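Local atomic coordinates of methylocystis parvus OBBP MbnE (Methylocystis parvus OBBP, PDB entry 5ICQ), a protein that probably binds the copper-chelating peptide methanobactin in the periplasm as the solute-binding component of its transport machinery. Residues D454-A459 and V473-V478; Q488-D493 and F524-A529. One frame throughout, in Å; residues are numbered along the deposited sequence.

Contact 1 of 2, residues D454-A459 and V473-V478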
loop_
_atom_site.group_PDB
_atom_site.type_symbol
_atom_site.label_atom_id
_atom_site.label_comp_id
_atom_site.label_asym_id
_atom_site.label_seq_id
_atom_site.Cartn_x
_atom_site.Cartn_y
_atom_site.Cartn_z
ATOM N N ASP A 454 5.612 19.430 9.013
ATOM C CA ASP A 454 5.145 18.373 9.903
ATOM C C ASP A 454 6.303 17.470 10.323
ATOM O O ASP A 454 6.473 17.173 11.512
ATOM C CB ASP A 454 4.028 17.572 9.231
ATOM C CG ASP A 454 3.360 16.581 10.180
ATOM O OD1 ASP A 454 3.160 16.932 11.362
ATOM O OD2 ASP A 454 3.035 15.450 9.747
ATOM N N GLN A 455 7.122 17.035 9.358
ATOM C CA GLN A 455 8.304 16.246 9.698
ATOM C C GLN A 455 9.256 17.027 10.593
ATOM O O GLN A 455 9.850 16.463 11.520
ATOM C CB GLN A 455 9.042 15.813 8.435
ATOM C CG GLN A 455 8.311 14.709 7.654
ATOM C CD GLN A 455 9.209 14.084 6.608
ATOM O OE1 GLN A 455 10.348 14.509 6.430
ATOM N NE2 GLN A 455 8.705 13.067 5.915
ATOM N N GLU A 456 9.458 18.310 10.296
ATOM C CA GLU A 456 10.389 19.107 11.089
ATOM C C GLU A 456 9.947 19.183 12.547
ATOM O O GLU A 456 10.774 19.071 13.459
ATOM C CB GLU A 456 10.539 20.509 10.483
ATOM C CG GLU A 456 11.577 21.359 11.233
ATOM C CD GLU A 456 11.776 22.750 10.649
ATOM O OE1 GLU A 456 12.919 23.260 10.650
ATOM O OE2 GLU A 456 10.791 23.338 10.172
ATOM N N ARG A 457 8.646 19.347 12.795
ATOM C CA ARG A 457 8.186 19.406 14.185
ATOM C C ARG A 457 8.393 18.077 14.897
ATOM O O ARG A 457 8.783 18.053 16.070
ATOM C CB ARG A 457 6.710 19.789 14.257
ATOM C CG ARG A 457 6.393 21.151 13.697
ATOM C CD ARG A 457 4.949 21.491 13.960
ATOM N NE ARG A 457 4.293 21.993 12.763
ATOM C CZ ARG A 457 4.585 23.148 12.174
ATOM N NH1 ARG A 457 5.539 23.941 12.656
ATOM N NH2 ARG A 457 3.922 23.507 11.089
ATOM N N LEU A 458 8.114 16.963 14.211
ATOM C CA LEU A 458 8.384 15.652 14.799
ATOM C C LEU A 458 9.864 15.498 15.126
ATOM O O LEU A 458 10.231 14.987 16.191
ATOM C CB LEU A 458 7.946 14.545 13.838
ATOM C CG LEU A 458 6.458 14.351 13.568
ATOM C CD1 LEU A 458 6.239 13.215 12.551
ATOM C CD2 LEU A 458 5.753 14.031 14.881
ATOM N N ALA A 459 10.732 15.915 14.207
ATOM C CA ALA A 459 12.163 15.733 14.414
ATOM C C ALA A 459 12.684 16.642 15.519
ATOM O O ALA A 459 13.585 16.253 16.279
ATOM C CB ALA A 459 12.911 15.984 13.100
ATOM N N VAL A 473 21.482 16.844 18.074
ATOM C CA VAL A 473 20.705 16.485 16.887
ATOM C C VAL A 473 20.377 17.756 16.117
ATOM O O VAL A 473 19.689 18.638 16.638
ATOM C CB VAL A 473 19.413 15.739 17.247
ATOM C CG1 VAL A 473 18.704 15.272 15.963
ATOM C CG2 VAL A 473 19.704 14.556 18.193
ATOM N N ARG A 474 20.841 17.843 14.877
ATOM C CA ARG A 474 20.492 18.962 14.017
ATOM C C ARG A 474 19.354 18.559 13.086
ATOM O O ARG A 474 19.446 17.543 12.392
ATOM C CB ARG A 474 21.720 19.401 13.219
ATOM C CG ARG A 474 22.900 19.725 14.128
ATOM C CD ARG A 474 24.250 19.581 13.437
ATOM N NE ARG A 474 24.818 18.237 13.570
ATOM C CZ ARG A 474 25.185 17.479 12.541
ATOM N NH1 ARG A 474 25.042 17.927 11.301
ATOM N NH2 ARG A 474 25.702 16.278 12.746
ATOM N N VAL A 475 18.287 19.353 13.069
ATOM C CA VAL A 475 17.132 19.088 12.211
ATOM C C VAL A 475 17.220 20.048 11.035
ATOM O O VAL A 475 17.194 21.272 11.228
ATOM C CB VAL A 475 15.808 19.261 12.975
ATOM C CG1 VAL A 475 14.592 19.053 12.046
ATOM C CG2 VAL A 475 15.749 18.291 14.147
ATOM N N ARG A 476 17.348 19.519 9.817
ATOM C CA ARG A 476 17.498 20.386 8.649
ATOM C C ARG A 476 16.426 20.093 7.611
ATOM O O ARG A 476 16.352 18.982 7.066
ATOM C CB ARG A 476 18.896 20.272 8.032
ATOM C CG ARG A 476 20.015 20.697 8.992
ATOM C CD ARG A 476 19.739 22.033 9.718
ATOM N NE ARG A 476 20.748 22.320 10.751
ATOM C CZ ARG A 476 20.515 22.851 11.952
ATOM N NH1 ARG A 476 19.271 23.173 12.336
ATOM N NH2 ARG A 476 21.530 23.038 12.787
ATOM N N LEU A 477 15.613 21.108 7.339
ATOM C CA LEU A 477 14.594 21.059 6.301
ATOM C C LEU A 477 15.256 21.381 4.965
ATOM O O LEU A 477 15.875 22.438 4.824
ATOM C CB LEU A 477 13.506 22.081 6.629
ATOM C CG LEU A 477 12.453 22.380 5.572
ATOM C CD1 LEU A 477 11.587 21.179 5.427
ATOM C CD2 LEU A 477 11.626 23.601 5.979
ATOM N N VAL A 478 15.162 20.476 3.997
ATOM C CA VAL A 478 15.832 20.697 2.718
ATOM C C VAL A 478 14.780 20.737 1.617
ATOM O O VAL A 478 13.709 20.134 1.735
ATOM C CB VAL A 478 16.910 19.629 2.436
ATOM C CG1 VAL A 478 17.914 19.570 3.579
ATOM C CG2 VAL A 478 16.288 18.282 2.251
HETATM O O HOH W 1 15.056 22.962 12.327
#

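Contact 2 of 2, residues Q488-D493 and F524-A529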
loop_
_atom_site.group_PDB
_atom_site.type_symbol
_atom_site.label_atom_id
_atom_site.label_comp_id
_atom_site.label_asym_id
_atom_site.label_seq_id
_atom_site.Cartn_x
_atom_site.Cartn_y
_atom_site.Cartn_z
ATOM N N GLN A 488 18.066 9.413 -2.548
ATOM C CA GLN A 488 18.497 8.447 -3.557
ATOM C C GLN A 488 19.930 7.988 -3.332
ATOM O O GLN A 488 20.264 6.825 -3.589
ATOM C CB GLN A 488 18.352 9.056 -4.957
ATOM C CG GLN A 488 16.902 9.095 -5.423
ATOM C CD GLN A 488 16.714 9.914 -6.692
ATOM O OE1 GLN A 488 17.620 10.628 -7.123
ATOM N NE2 GLN A 488 15.535 9.810 -7.294
ATOM N N LYS A 489 20.799 8.894 -2.888
ATOM C CA LYS A 489 22.198 8.584 -2.647
ATOM C C LYS A 489 22.471 8.134 -1.217
ATOM O O LYS A 489 23.629 7.842 -0.893
ATOM C CB LYS A 489 23.061 9.805 -2.980
ATOM C CG LYS A 489 22.925 10.245 -4.434
ATOM C CD LYS A 489 23.838 11.423 -4.768
ATOM C CE LYS A 489 23.908 11.656 -6.282
ATOM N NZ LYS A 489 24.768 12.822 -6.649
ATOM N N PHE A 490 21.437 8.067 -0.369
ATOM C CA PHE A 490 21.582 7.730 1.050
ATOM C C PHE A 490 22.516 8.708 1.766
ATOM O O PHE A 490 23.296 8.326 2.647
ATOM C CB PHE A 490 22.051 6.277 1.229
ATOM C CG PHE A 490 21.215 5.272 0.452
ATOM C CD1 PHE A 490 19.844 5.179 0.650
ATOM C CD2 PHE A 490 21.813 4.423 -0.477
ATOM C CE1 PHE A 490 19.064 4.249 -0.064
ATOM C CE2 PHE A 490 21.047 3.489 -1.198
ATOM C CZ PHE A 490 19.668 3.413 -1.000
ATOM N N ASP A 491 22.421 9.990 1.405
ATOM C CA ASP A 491 23.256 11.023 2.016
ATOM C C ASP A 491 22.491 11.670 3.174
ATOM O O ASP A 491 22.024 12.814 3.115
ATOM C CB ASP A 491 23.689 12.049 0.977
ATOM C CG ASP A 491 24.538 13.156 1.572
ATOM O OD1 ASP A 491 25.096 12.965 2.684
ATOM O OD2 ASP A 491 24.635 14.223 0.935
ATOM N N PHE A 492 22.366 10.893 4.247
ATOM C CA PHE A 492 21.690 11.349 5.457
ATOM C C PHE A 492 22.169 10.488 6.621
ATOM O O PHE A 492 22.658 9.368 6.423
ATOM C CB PHE A 492 20.157 11.281 5.310
ATOM C CG PHE A 492 19.635 9.890 4.984
ATOM C CD1 PHE A 492 19.407 8.963 5.996
ATOM C CD2 PHE A 492 19.377 9.522 3.667
ATOM C CE1 PHE A 492 18.951 7.680 5.700
ATOM C CE2 PHE A 492 18.906 8.242 3.360
ATOM C CZ PHE A 492 18.697 7.324 4.380
ATOM N N ASP A 493 22.061 11.045 7.836
ATOM C CA ASP A 493 22.240 10.234 9.042
ATOM C C ASP A 493 20.934 9.553 9.421
ATOM O O ASP A 493 20.915 8.359 9.758
ATOM C CB ASP A 493 22.709 11.094 10.228
ATOM C CG ASP A 493 24.080 11.716 10.021
ATOM O OD1 ASP A 493 24.936 11.117 9.324
ATOM O OD2 ASP A 493 24.299 12.814 10.584
ATOM N N PHE A 524 14.458 1.421 -2.133
ATOM C CA PHE A 524 13.610 1.633 -0.962
ATOM C C PHE A 524 14.263 1.207 0.343
ATOM O O PHE A 524 13.676 1.425 1.409
ATOM C CB PHE A 524 12.292 0.875 -1.128
ATOM C CG PHE A 524 11.469 1.359 -2.286
ATOM C CD1 PHE A 524 11.643 2.636 -2.785
ATOM C CD2 PHE A 524 10.522 0.544 -2.884
ATOM C CE1 PHE A 524 10.891 3.092 -3.857
ATOM C CE2 PHE A 524 9.768 1.003 -3.956
ATOM C CZ PHE A 524 9.957 2.273 -4.434
ATOM N N ASN A 525 15.448 0.613 0.288
ATOM C CA ASN A 525 16.110 0.114 1.494
ATOM C C ASN A 525 16.890 1.260 2.142
ATOM O O ASN A 525 18.120 1.339 2.087
ATOM C CB ASN A 525 17.007 -1.073 1.146
ATOM C CG ASN A 525 17.510 -1.813 2.382
ATOM O OD1 ASN A 525 17.503 -1.272 3.489
ATOM N ND2 ASN A 525 17.968 -3.048 2.189
ATOM N N LEU A 526 16.134 2.176 2.763
ATOM C CA LEU A 526 16.741 3.415 3.250
ATOM C C LEU A 526 17.731 3.165 4.382
ATOM O O LEU A 526 18.735 3.876 4.495
ATOM C CB LEU A 526 15.650 4.372 3.714
ATOM C CG LEU A 526 14.639 4.734 2.634
ATOM C CD1 LEU A 526 13.532 5.633 3.208
ATOM C CD2 LEU A 526 15.366 5.423 1.508
ATOM N N ALA A 527 17.460 2.176 5.233
ATOM C CA ALA A 527 18.336 1.920 6.370
ATOM C C ALA A 527 19.632 1.225 5.972
ATOM O O ALA A 527 20.594 1.237 6.753
ATOM C CB ALA A 527 17.603 1.078 7.419
ATOM N N GLY A 528 19.686 0.621 4.787
ATOM C CA GLY A 528 20.854 -0.168 4.438
ATOM C C GLY A 528 20.906 -1.506 5.144
ATOM O O GLY A 528 21.998 -2.004 5.431
ATOM N N ALA A 529 19.752 -2.103 5.424
ATOM C CA ALA A 529 19.717 -3.405 6.078
ATOM C C ALA A 529 20.314 -4.458 5.159
ATOM O O ALA A 529 19.929 -4.558 3.993
ATOM C CB ALA A 529 18.283 -3.776 6.445
#

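Contact 1 of 2, residues D454-A459 and V473-V478
Val475 makes the central apolar contact between strand 473-477 and the helical segment 454-459, meeting both Glu456 and Ala459. Its CG1 lies anti to the backbone N (chi1 177°), an orientation that brings this methyl 3.7 Å from Ala459 CB and 3.9 Å from Glu456 CG. The other branch works against main chain: Val475 CG2 lies 3.7 Å from Ala459 O and equally near that residue's carbonyl carbon. The short side chain of Ala459 is consistent with the approach of the helix and strand axes to 8.7 Å. An alanine in place of Val475 would probably open a gap against Ala459 and the aliphatic stem of Glu456. The polar end of Glu456 goes further, its chain extended beyond CG, and a water donates to its OE1 at 2.7 Å and to Val475 O at 2.9 Å, joining helix and strand indirectly. The same carbonyl takes a weak hydrogen bond from NH1 of the next residue, Arg476, whose CB is turned away from the helix. That guanidinium stays 6.6 Å from Glu456 OE1 (measured at NH1), so any attraction between the charges is probably modest. Leu477 closes the interface at its exposed margin, with CB 4.2 Å from Glu456 OE1. The axes of the two segments run antiparallel, at 175°, as expected for the helix of a beta-alpha-beta crossover. Strand 442-450 leads into helix 453-467, and strand 472-477 returns parallel to strand 442-450, Arg474 and Arg476 making backbone hydrogen bonds to that strand, while Val475 also packs on Leu460 and Ala463 further along the helix.

Contact 2 of 2, residues Q488-D493 and F524-A529
A Schellman motif meets a type I beta turn where Phe490, just past the end of helix 480-489 and at the positive phi of that motif (58°), meets Asn525 and Leu526 of the turn Asn525 to Gly528. Here the residue that ends the helix carries an aromatic ring to a neighbouring loop: the CB of Phe490 points toward the turn and its ring reaches it obliquely, with CE1 3.7 Å from Asn525 O and 4.2 Å from Leu526 CD2. One face of this ring has Gln488 O above its centre. Phe492 follows on the same segment. With CG between the backbone N and the carbonyl carbon (chi1 58°), its ring meets Leu526 O by the edge, CZ lying 3.5 Å away, and the same carbon is 4.3 Å from Leu526 CB. The Asn525 side chain spans the turn it begins: OD1 accepts from Ala529 N at 3.1 Å and, weakly, from Gly528 N, while ND2 donates to Ala529 O at 3.1 Å, in the carbonyl plane and on a lone pair. Held through both OD1 and ND2, the amide is probably fixed in its rotation. Arg329 ties the two segments further, making a cation-pi contact with Phe490 and a hydrogen bond to Leu526 O. The buried junction lies beside the mixed sheet, where Leu526 packs on Val325 of strand 322-326 and Phe492 on Met449 of strand 442-450.

In the fold
The two contacts follow one another in series along the chain: contact 1 closes at strand 472-477, and helix 480-489, next in order, leads into contact 2. Their centres lie about 17 Å apart, and their nearest atoms approach to about 4 Å without touching. Strand 442-450 is common ground, since it pairs in parallel with strand 472-477 on one edge and with strand 494-498 on the other. Contact 1 thus attaches a crossover helix to the mixed sheet, while contact 2 fastens the connection into strand 494-498 against the loop before helix 532-543. Both lie on the same side of the chain's centre and help to hold elements around that sheet, probably within one lobe of the binding protein.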